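Local coordinates for uncharacterized protein (PDB 3OMD) that is of unknown function, a small, mostly helical protein of the DUF5069 family from Leptospirillum rubarum with no strand in its structure, at residues L8-P16 against L26-R34; R100-D108 against D129-L137. All coordinates share one frame; numbering follows the deposited sequence.

Contact 1. Residues L8-P16 against L26-R34; sequences LTKQFPRSP and LKRVIDKAR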
loop_
_atom_site.group_PDB
_atom_site.type_symbol
_atom_site.label_atom_id
_atom_site.label_comp_id
_atom_site.label_asym_id
_atom_site.label_seq_id
_atom_site.Cartn_x
_atom_site.Cartn_y
_atom_site.Cartn_z
ATOM N N LEU A 8 -13.453 -0.224 -4.223
ATOM C CA LEU A 8 -12.934 0.168 -2.914
ATOM C C LEU A 8 -13.847 1.169 -2.188
ATOM O O LEU A 8 -13.459 1.704 -1.146
ATOM C CB LEU A 8 -11.474 0.698 -2.988
ATOM C CG LEU A 8 -10.462 -0.210 -3.674
ATOM C CD1 LEU A 8 -9.043 0.319 -3.599
ATOM C CD2 LEU A 8 -10.488 -1.636 -3.093
ATOM N N THR A 9 -15.064 1.395 -2.700
ATOM C CA THR A 9 -16.065 1.999 -1.833
ATOM C C THR A 9 -16.711 0.935 -0.922
ATOM O O THR A 9 -17.383 1.302 0.048
ATOM C CB THR A 9 -17.191 2.742 -2.603
ATOM O OG1 THR A 9 -18.043 1.800 -3.253
ATOM C CG2 THR A 9 -16.644 3.696 -3.645
ATOM N N LYS A 10 -16.512 -0.352 -1.253
ATOM C CA LYS A 10 -17.227 -1.503 -0.657
ATOM C C LYS A 10 -16.258 -2.454 0.063
ATOM O O LYS A 10 -16.692 -3.297 0.861
ATOM C CB LYS A 10 -17.926 -2.314 -1.764
ATOM C CG LYS A 10 -19.020 -1.590 -2.498
ATOM C CD LYS A 10 -20.246 -1.560 -1.636
ATOM C CE LYS A 10 -21.302 -0.716 -2.300
ATOM N NZ LYS A 10 -22.162 -1.556 -3.174
ATOM N N GLN A 11 -14.973 -2.370 -0.277
ATOM C CA GLN A 11 -13.928 -3.200 0.332
ATOM C C GLN A 11 -12.711 -2.355 0.620
ATOM O O GLN A 11 -12.555 -1.304 0.016
ATOM C CB GLN A 11 -13.541 -4.350 -0.568
ATOM C CG GLN A 11 -12.732 -3.982 -1.743
ATOM C CD GLN A 11 -12.064 -5.199 -2.407
ATOM O OE1 GLN A 11 -10.986 -5.649 -2.043
ATOM N NE2 GLN A 11 -12.674 -5.652 -3.433
ATOM N N PHE A 12 -11.853 -2.797 1.528
ATOM C CA PHE A 12 -10.582 -2.087 1.776
ATOM C C PHE A 12 -9.484 -2.828 1.020
ATOM O O PHE A 12 -9.489 -4.072 0.954
ATOM C CB PHE A 12 -10.200 -2.179 3.268
ATOM C CG PHE A 12 -11.229 -1.595 4.203
ATOM C CD1 PHE A 12 -11.734 -0.305 4.008
ATOM C CD2 PHE A 12 -11.671 -2.349 5.282
ATOM C CE1 PHE A 12 -12.703 0.216 4.926
ATOM C CE2 PHE A 12 -12.644 -1.844 6.177
ATOM C CZ PHE A 12 -13.145 -0.573 5.996
ATOM N N PRO A 13 -8.514 -2.084 0.501
ATOM C CA PRO A 13 -7.319 -2.781 0.008
ATOM C C PRO A 13 -6.588 -3.413 1.193
ATOM O O PRO A 13 -6.793 -3.010 2.353
ATOM C CB PRO A 13 -6.494 -1.665 -0.642
ATOM C CG PRO A 13 -6.893 -0.402 0.114
ATOM C CD PRO A 13 -8.351 -0.611 0.583
ATOM N N ARG A 14 -5.739 -4.392 0.912
ATOM C CA ARG A 14 -5.098 -5.156 1.995
ATOM C C ARG A 14 -4.132 -4.319 2.828
ATOM O O ARG A 14 -3.699 -3.216 2.407
ATOM C CB ARG A 14 -4.426 -6.422 1.414
ATOM C CG ARG A 14 -5.521 -7.489 1.087
ATOM C CD ARG A 14 -4.989 -8.681 0.307
ATOM N NE ARG A 14 -4.515 -8.265 -1.008
ATOM C CZ ARG A 14 -3.850 -9.081 -1.828
ATOM N NH1 ARG A 14 -3.574 -10.325 -1.453
ATOM N NH2 ARG A 14 -3.430 -8.638 -3.000
ATOM N N SER A 15 -3.811 -4.860 4.009
ATOM C CA SER A 15 -2.998 -4.129 4.965
ATOM C C SER A 15 -1.639 -3.749 4.401
ATOM O O SER A 15 -0.992 -4.552 3.719
ATOM C CB SER A 15 -2.776 -5.002 6.205
ATOM O OG SER A 15 -1.884 -4.339 7.100
ATOM N N PRO A 16 -1.143 -2.557 4.756
ATOM C CA PRO A 16 0.248 -2.170 4.430
ATOM C C PRO A 16 1.255 -3.247 4.826
ATOM O O PRO A 16 2.292 -3.372 4.172
ATOM C CB PRO A 16 0.470 -0.926 5.324
ATOM C CG PRO A 16 -0.907 -0.259 5.319
ATOM C CD PRO A 16 -1.873 -1.477 5.462
ATOM N N LEU A 26 3.042 -4.148 -1.161
ATOM C CA LEU A 26 2.806 -4.796 -2.482
ATOM C C LEU A 26 1.361 -5.327 -2.612
ATOM O O LEU A 26 0.684 -5.064 -3.630
ATOM C CB LEU A 26 3.852 -5.893 -2.715
ATOM C CG LEU A 26 3.633 -6.694 -4.009
ATOM C CD1 LEU A 26 3.557 -5.805 -5.258
ATOM C CD2 LEU A 26 4.777 -7.754 -4.124
ATOM N N LYS A 27 0.858 -6.065 -1.607
ATOM C CA LYS A 27 -0.550 -6.542 -1.722
ATOM C C LYS A 27 -1.507 -5.351 -1.853
ATOM O O LYS A 27 -2.455 -5.403 -2.637
ATOM C CB LYS A 27 -0.933 -7.370 -0.495
ATOM C CG LYS A 27 -0.302 -8.781 -0.504
ATOM C CD LYS A 27 -0.892 -9.599 0.632
ATOM C CE LYS A 27 -0.312 -11.009 0.627
ATOM N NZ LYS A 27 -0.954 -11.861 1.701
ATOM N N ARG A 28 -1.283 -4.318 -1.022
ATOM C CA ARG A 28 -2.168 -3.168 -0.988
ATOM C C ARG A 28 -2.203 -2.469 -2.358
ATOM O O ARG A 28 -3.275 -2.094 -2.860
ATOM C CB ARG A 28 -1.665 -2.194 0.088
ATOM C CG ARG A 28 -2.575 -0.956 0.271
ATOM C CD ARG A 28 -2.128 -0.220 1.502
ATOM N NE ARG A 28 -3.052 0.867 1.839
ATOM C CZ ARG A 28 -4.174 0.705 2.538
ATOM N NH1 ARG A 28 -4.502 -0.487 3.032
ATOM N NH2 ARG A 28 -4.953 1.767 2.780
ATOM N N VAL A 29 -1.029 -2.273 -2.954
ATOM C CA VAL A 29 -0.997 -1.600 -4.247
ATOM C C VAL A 29 -1.447 -2.487 -5.399
ATOM O O VAL A 29 -1.935 -1.952 -6.397
ATOM C CB VAL A 29 0.385 -0.917 -4.484
ATOM C CG1 VAL A 29 1.485 -1.925 -4.869
ATOM C CG2 VAL A 29 0.264 0.163 -5.536
ATOM N N ILE A 30 -1.261 -3.807 -5.295
ATOM C CA ILE A 30 -1.984 -4.688 -6.236
ATOM C C ILE A 30 -3.481 -4.377 -6.227
ATOM O O ILE A 30 -4.109 -4.195 -7.282
ATOM C CB ILE A 30 -1.698 -6.167 -5.924
ATOM C CG1 ILE A 30 -0.238 -6.493 -6.310
ATOM C CG2 ILE A 30 -2.684 -7.118 -6.685
ATOM C CD1 ILE A 30 0.203 -7.893 -5.711
ATOM N N ASP A 31 -4.046 -4.304 -5.027
ATOM C CA ASP A 31 -5.494 -4.083 -4.922
ATOM C C ASP A 31 -5.873 -2.728 -5.491
ATOM O O ASP A 31 -6.867 -2.606 -6.203
ATOM C CB ASP A 31 -5.922 -4.162 -3.464
ATOM C CG ASP A 31 -5.807 -5.563 -2.888
ATOM O OD1 ASP A 31 -5.650 -6.557 -3.646
ATOM O OD2 ASP A 31 -5.860 -5.699 -1.635
ATOM N N LYS A 32 -5.073 -1.716 -5.169
ATOM C CA LYS A 32 -5.369 -0.366 -5.669
ATOM C C LYS A 32 -5.201 -0.307 -7.190
ATOM O O LYS A 32 -5.989 0.378 -7.864
ATOM C CB LYS A 32 -4.457 0.688 -5.009
ATOM C CG LYS A 32 -4.797 0.848 -3.496
ATOM C CD LYS A 32 -3.772 1.688 -2.718
ATOM C CE LYS A 32 -3.751 3.062 -3.263
ATOM N NZ LYS A 32 -2.601 3.847 -2.605
ATOM N N ALA A 33 -4.203 -1.014 -7.738
ATOM C CA ALA A 33 -4.045 -1.060 -9.179
ATOM C C ALA A 33 -5.246 -1.688 -9.849
ATOM O O ALA A 33 -5.712 -1.223 -10.884
ATOM C CB ALA A 33 -2.778 -1.806 -9.552
ATOM N N ARG A 34 -5.761 -2.760 -9.260
ATOM C CA ARG A 34 -6.959 -3.370 -9.846
ATOM C C ARG A 34 -8.145 -2.427 -9.834
ATOM O O ARG A 34 -8.892 -2.359 -10.840
ATOM C CB ARG A 34 -7.284 -4.679 -9.144
ATOM C CG ARG A 34 -6.180 -5.738 -9.347
ATOM C CD ARG A 34 -6.620 -7.151 -8.863
ATOM N NE ARG A 34 -5.522 -8.091 -8.666
ATOM C CZ ARG A 34 -4.771 -8.647 -9.617
ATOM N NH1 ARG A 34 -5.006 -8.444 -10.921
ATOM N NH2 ARG A 34 -3.773 -9.444 -9.233
HETATM O O HOH W 1 -3.819 -12.151 0.902
HETATM O O HOH W 2 0.507 -4.454 1.321
#
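The guanidinium of R14 has the aliphatic chain of K27 across one face, with K27 CB 3.6 Å above the plane and over its centre, while D31 OD2 and a water lie in plane at its edge. The R28 guanidinium carries P13 CG on one face, offset toward the rim, and the ring of P16 on the opposite face. R28 NH1 donates to R14 O, which lies at the guanidinium edge, in a 2.9 Å hydrogen bond; the nitrogen stands above the carbonyl plane of R14, 48° out of it and off the lone pairs. An irregular segment, 8-16, is thus fastened along helix 26-38 by two arginines reaching in opposite directions. R14 bends at its third torsion (chi3 -64°), which turns its head back over the helix: R14 NE meets D31 OD2 at 3.0 Å in a salt bridge on the syn side, and R14 NH2 adds a weak bond to D31 OD1. The anti lone pair of D31 OD2 takes the backbone R14 N at 2.9 Å, so one oxygen receives two donors from one residue. R28 runs extended, its CG anti to its backbone N (chi1 -177°), past P13 and P16, and its NH1 also pairs with E141. With an alanine here in place of R14 the whole head is gone, and D31 would probably lose its charge partner and keep only the backbone N-H, while D75 would lose its salt bridge and the K27 chain its cover. A water links R14 NH1 to K27 NZ, whose charges stand 4.4 Å apart; D75 and D18, respectively, supply their acidic partners. Nearer the backbone, P13 CB packs on D31 CB at 3.8 Å. Positive charge is therefore matched almost group by group in this largely buried contact, and D31 is likely to be kept ionised by its arginine.

Contact 2. Residues R100-D108 against D129-L137; sequences REYESRSPD and DITTWVKLL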
loop_
_atom_site.group_PDB
_atom_site.type_symbol
_atom_site.label_atom_id
_atom_site.label_comp_id
_atom_site.label_asym_id
_atom_site.label_seq_id
_atom_site.Cartn_x
_atom_site.Cartn_y
_atom_site.Cartn_z
ATOM N N ARG A 100 11.386 -1.321 6.744
ATOM C CA ARG A 100 11.695 -0.623 8.003
ATOM C C ARG A 100 11.380 0.868 7.851
ATOM O O ARG A 100 10.780 1.481 8.758
ATOM C CB ARG A 100 13.179 -0.843 8.355
ATOM C CG ARG A 100 13.653 -0.040 9.544
ATOM C CD ARG A 100 15.199 -0.036 9.588
ATOM N NE ARG A 100 15.695 0.785 10.698
ATOM C CZ ARG A 100 16.981 0.968 11.000
ATOM N NH1 ARG A 100 17.948 0.370 10.295
ATOM N NH2 ARG A 100 17.300 1.710 12.050
ATOM N N GLU A 101 11.734 1.443 6.698
ATOM C CA GLU A 101 11.450 2.865 6.499
ATOM C C GLU A 101 9.936 3.106 6.370
ATOM O O GLU A 101 9.393 4.032 6.964
ATOM C CB GLU A 101 12.225 3.415 5.288
ATOM C CG GLU A 101 11.986 4.902 5.110
ATOM C CD GLU A 101 12.899 5.587 4.120
ATOM O OE1 GLU A 101 13.783 4.949 3.538
ATOM O OE2 GLU A 101 12.735 6.816 3.959
ATOM N N TYR A 102 9.257 2.258 5.598
ATOM C CA TYR A 102 7.812 2.372 5.375
ATOM C C TYR A 102 7.052 2.307 6.691
ATOM O O TYR A 102 6.166 3.139 6.945
ATOM C CB TYR A 102 7.446 1.196 4.495
ATOM C CG TYR A 102 6.001 0.999 4.127
ATOM C CD1 TYR A 102 5.405 1.755 3.086
ATOM C CD2 TYR A 102 5.234 0.003 4.730
ATOM C CE1 TYR A 102 4.064 1.505 2.678
ATOM C CE2 TYR A 102 3.909 -0.248 4.349
ATOM C CZ TYR A 102 3.351 0.497 3.331
ATOM O OH TYR A 102 2.080 0.219 2.952
ATOM N N GLU A 103 7.407 1.330 7.523
ATOM C CA GLU A 103 6.700 1.156 8.814
ATOM C C GLU A 103 7.057 2.273 9.813
ATOM O O GLU A 103 6.332 2.472 10.789
ATOM C CB GLU A 103 7.022 -0.211 9.405
ATOM C CG GLU A 103 6.415 -1.330 8.562
ATOM C CD GLU A 103 6.781 -2.699 9.023
ATOM O OE1 GLU A 103 7.133 -2.877 10.232
ATOM O OE2 GLU A 103 6.736 -3.625 8.192
ATOM N N SER A 104 8.162 2.989 9.578
ATOM C CA SER A 104 8.547 4.083 10.472
ATOM C C SER A 104 7.911 5.406 10.089
ATOM O O SER A 104 7.967 6.356 10.873
ATOM C CB SER A 104 10.067 4.281 10.462
ATOM O OG SER A 104 10.490 4.945 9.283
ATOM N N ARG A 105 7.330 5.492 8.888
ATOM C CA ARG A 105 6.839 6.796 8.379
ATOM C C ARG A 105 5.824 7.413 9.319
ATOM O O ARG A 105 4.809 6.801 9.641
ATOM C CB ARG A 105 6.249 6.652 6.972
ATOM C CG ARG A 105 7.311 6.433 5.924
ATOM C CD ARG A 105 6.736 6.148 4.511
ATOM N NE ARG A 105 7.826 5.915 3.525
ATOM C CZ ARG A 105 8.427 6.874 2.830
ATOM N NH1 ARG A 105 8.045 8.138 2.989
ATOM N NH2 ARG A 105 9.412 6.578 1.978
ATOM N N SER A 106 6.104 8.647 9.726
ATOM C CA SER A 106 5.271 9.368 10.675
ATOM C C SER A 106 5.047 10.770 10.120
ATOM O O SER A 106 5.721 11.160 9.169
ATOM C CB SER A 106 5.939 9.373 12.048
ATOM O OG SER A 106 6.195 8.045 12.481
ATOM N N PRO A 107 4.080 11.513 10.683
ATOM C CA PRO A 107 3.802 12.851 10.119
ATOM C C PRO A 107 5.073 13.699 10.096
ATOM O O PRO A 107 5.781 13.843 11.115
ATOM C CB PRO A 107 2.759 13.445 11.085
ATOM C CG PRO A 107 2.248 12.318 11.891
ATOM C CD PRO A 107 3.046 11.103 11.653
ATOM N N ASP A 108 5.364 14.267 8.934
ATOM C CA ASP A 108 6.695 14.863 8.734
ATOM C C ASP A 108 6.817 16.351 9.057
ATOM O O ASP A 108 7.858 16.953 8.789
ATOM C CB ASP A 108 7.232 14.563 7.353
ATOM C CG ASP A 108 6.492 15.316 6.266
ATOM O OD1 ASP A 108 5.671 16.230 6.565
ATOM O OD2 ASP A 108 6.768 15.029 5.067
ATOM N N ASP A 129 -0.826 5.412 21.356
ATOM C CA ASP A 129 0.303 4.569 20.951
ATOM C C ASP A 129 0.424 4.435 19.440
ATOM O O ASP A 129 1.437 3.932 18.940
ATOM C CB ASP A 129 0.157 3.185 21.574
ATOM C CG ASP A 129 -1.121 2.479 21.147
ATOM O OD1 ASP A 129 -2.227 2.999 21.411
ATOM O OD2 ASP A 129 -1.020 1.400 20.541
ATOM N N ILE A 130 -0.621 4.826 18.714
ATOM C CA ILE A 130 -0.602 4.730 17.241
ATOM C C ILE A 130 -0.047 6.031 16.695
ATOM O O ILE A 130 -0.700 7.067 16.824
ATOM C CB ILE A 130 -2.023 4.400 16.662
ATOM C CG1 ILE A 130 -2.423 2.999 17.147
ATOM C CG2 ILE A 130 -2.031 4.507 15.117
ATOM C CD1 ILE A 130 -3.775 2.539 16.656
ATOM N N THR A 131 1.159 5.970 16.089
ATOM C CA THR A 131 1.875 7.181 15.667
ATOM C C THR A 131 2.421 7.142 14.257
ATOM O O THR A 131 2.946 8.144 13.757
ATOM C CB THR A 131 3.057 7.492 16.607
ATOM O OG1 THR A 131 4.035 6.440 16.543
ATOM C CG2 THR A 131 2.581 7.723 18.082
ATOM N N THR A 132 2.283 5.997 13.602
ATOM C CA THR A 132 2.789 5.857 12.234
ATOM C C THR A 132 1.632 5.757 11.249
ATOM O O THR A 132 0.545 5.273 11.599
ATOM C CB THR A 132 3.623 4.587 12.108
ATOM O OG1 THR A 132 2.834 3.440 12.516
ATOM C CG2 THR A 132 4.884 4.696 12.953
ATOM N N TRP A 133 1.853 6.222 10.030
ATOM C CA TRP A 133 0.802 6.236 9.023
ATOM C C TRP A 133 0.282 4.850 8.737
ATOM O O TRP A 133 -0.943 4.690 8.567
ATOM C CB TRP A 133 1.308 6.862 7.718
ATOM C CG TRP A 133 1.526 8.380 7.812
ATOM C CD1 TRP A 133 2.713 9.065 7.693
ATOM C CD2 TRP A 133 0.502 9.371 7.981
ATOM N NE1 TRP A 133 2.490 10.427 7.803
ATOM C CE2 TRP A 133 1.146 10.645 7.986
ATOM C CE3 TRP A 133 -0.891 9.309 8.132
ATOM C CZ2 TRP A 133 0.438 11.844 8.147
ATOM C CZ3 TRP A 133 -1.610 10.512 8.269
ATOM C CH2 TRP A 133 -0.933 11.764 8.297
ATOM N N VAL A 134 1.150 3.846 8.632
ATOM C CA VAL A 134 0.634 2.524 8.216
ATOM C C VAL A 134 -0.255 1.918 9.308
ATOM O O VAL A 134 -1.190 1.158 9.004
ATOM C CB VAL A 134 1.736 1.568 7.745
ATOM C CG1 VAL A 134 2.439 2.170 6.524
ATOM C CG2 VAL A 134 2.685 1.164 8.856
ATOM N N LYS A 135 0.006 2.248 10.568
ATOM C CA LYS A 135 -0.863 1.737 11.645
ATOM C C LYS A 135 -2.184 2.474 11.640
ATOM O O LYS A 135 -3.244 1.880 11.909
ATOM C CB LYS A 135 -0.190 1.832 13.014
ATOM C CG LYS A 135 0.773 0.686 13.290
ATOM C CD LYS A 135 1.043 0.536 14.791
ATOM C CE LYS A 135 1.937 -0.656 15.123
ATOM N NZ LYS A 135 1.408 -1.987 14.672
ATOM N N LEU A 136 -2.154 3.763 11.318
ATOM C CA LEU A 136 -3.408 4.516 11.213
ATOM C C LEU A 136 -4.307 3.924 10.101
ATOM O O LEU A 136 -5.525 3.808 10.268
ATOM C CB LEU A 136 -3.120 6.008 10.968
ATOM C CG LEU A 136 -4.365 6.901 11.011
ATOM C CD1 LEU A 136 -4.998 6.845 12.409
ATOM C CD2 LEU A 136 -3.935 8.339 10.663
ATOM N N LEU A 137 -3.703 3.566 8.959
ATOM C CA LEU A 137 -4.477 2.928 7.886
ATOM C C LEU A 137 -5.141 1.638 8.387
ATOM O O LEU A 137 -6.314 1.398 8.082
ATOM C CB LEU A 137 -3.576 2.630 6.688
ATOM C CG LEU A 137 -3.146 3.862 5.879
ATOM C CD1 LEU A 137 -2.064 3.485 4.883
ATOM C CD2 LEU A 137 -4.340 4.455 5.135
HETATM O O HOH W 3 4.038 4.369 8.510
HETATM O O HOH W 4 4.320 1.180 12.029
HETATM O O HOH W 5 3.772 12.979 6.517
#
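W133 N donates to R105 O at 3.0 Å and 163°, joining the first turn of helix 133-140 to the loop that leaves helix 92-104. The contact is a helix N-terminus, with T132 at the N-cap position, received by the C-terminal exit of another helix in an all-helical fold. The chains come nearest at S106 and T132, whose CA atoms are 4.6 Å apart, and diverge to 6.2 Å between the CA atoms of E103 and V134. One water extends the backbone link by donating to Y102 O and R105 O and accepting from V134 N; a second joins E103 O to T132 OG1.

On the buried side, V134 CG1 lies over a face of the Y102 ring, a CH-pi contact 3.9 Å from the centroid and 23° off the normal. The phenol CG stands anti to the backbone N (chi1 178°), which carries the ring beneath the valine, and its hydroxyl goes on to hydrogen-bond H25. The other valine methyl, CG2, rests against E103 CA. T132 CG2 packs against E103 O at 3.4 Å.

Farther along, P107 lies obliquely over the indole of W133, its CD 3.8 Å above the ring plane and offset toward the rim. F116 of helix 110-123 also meets both residues, its ring edge-to-face with the indole. The indole N-H is not spent on the proline: W133 NE1 donates to a water 3.1 Å away, which also accepts from D108 N.

Overall arrangement
Contact 1 closes before contact 2 opens, so the two stand in series along the chain, with centres about 18 Å apart and all four segments inside the one DUF5069 range. Contact 1 is the more central, about 7 Å from the centre of the chain against 12 Å, and lays the N-terminal loop on helix 26-38; contact 2 joins the end of helix 92-104 to the start of helix 133-140. They meet at P16, which packs on Y102, V134 and L137, and where R28 touches L137. Helix 133-140 thus borders both, and its D138 also bonds S15, tying the early loop to the C-terminal part of the fold.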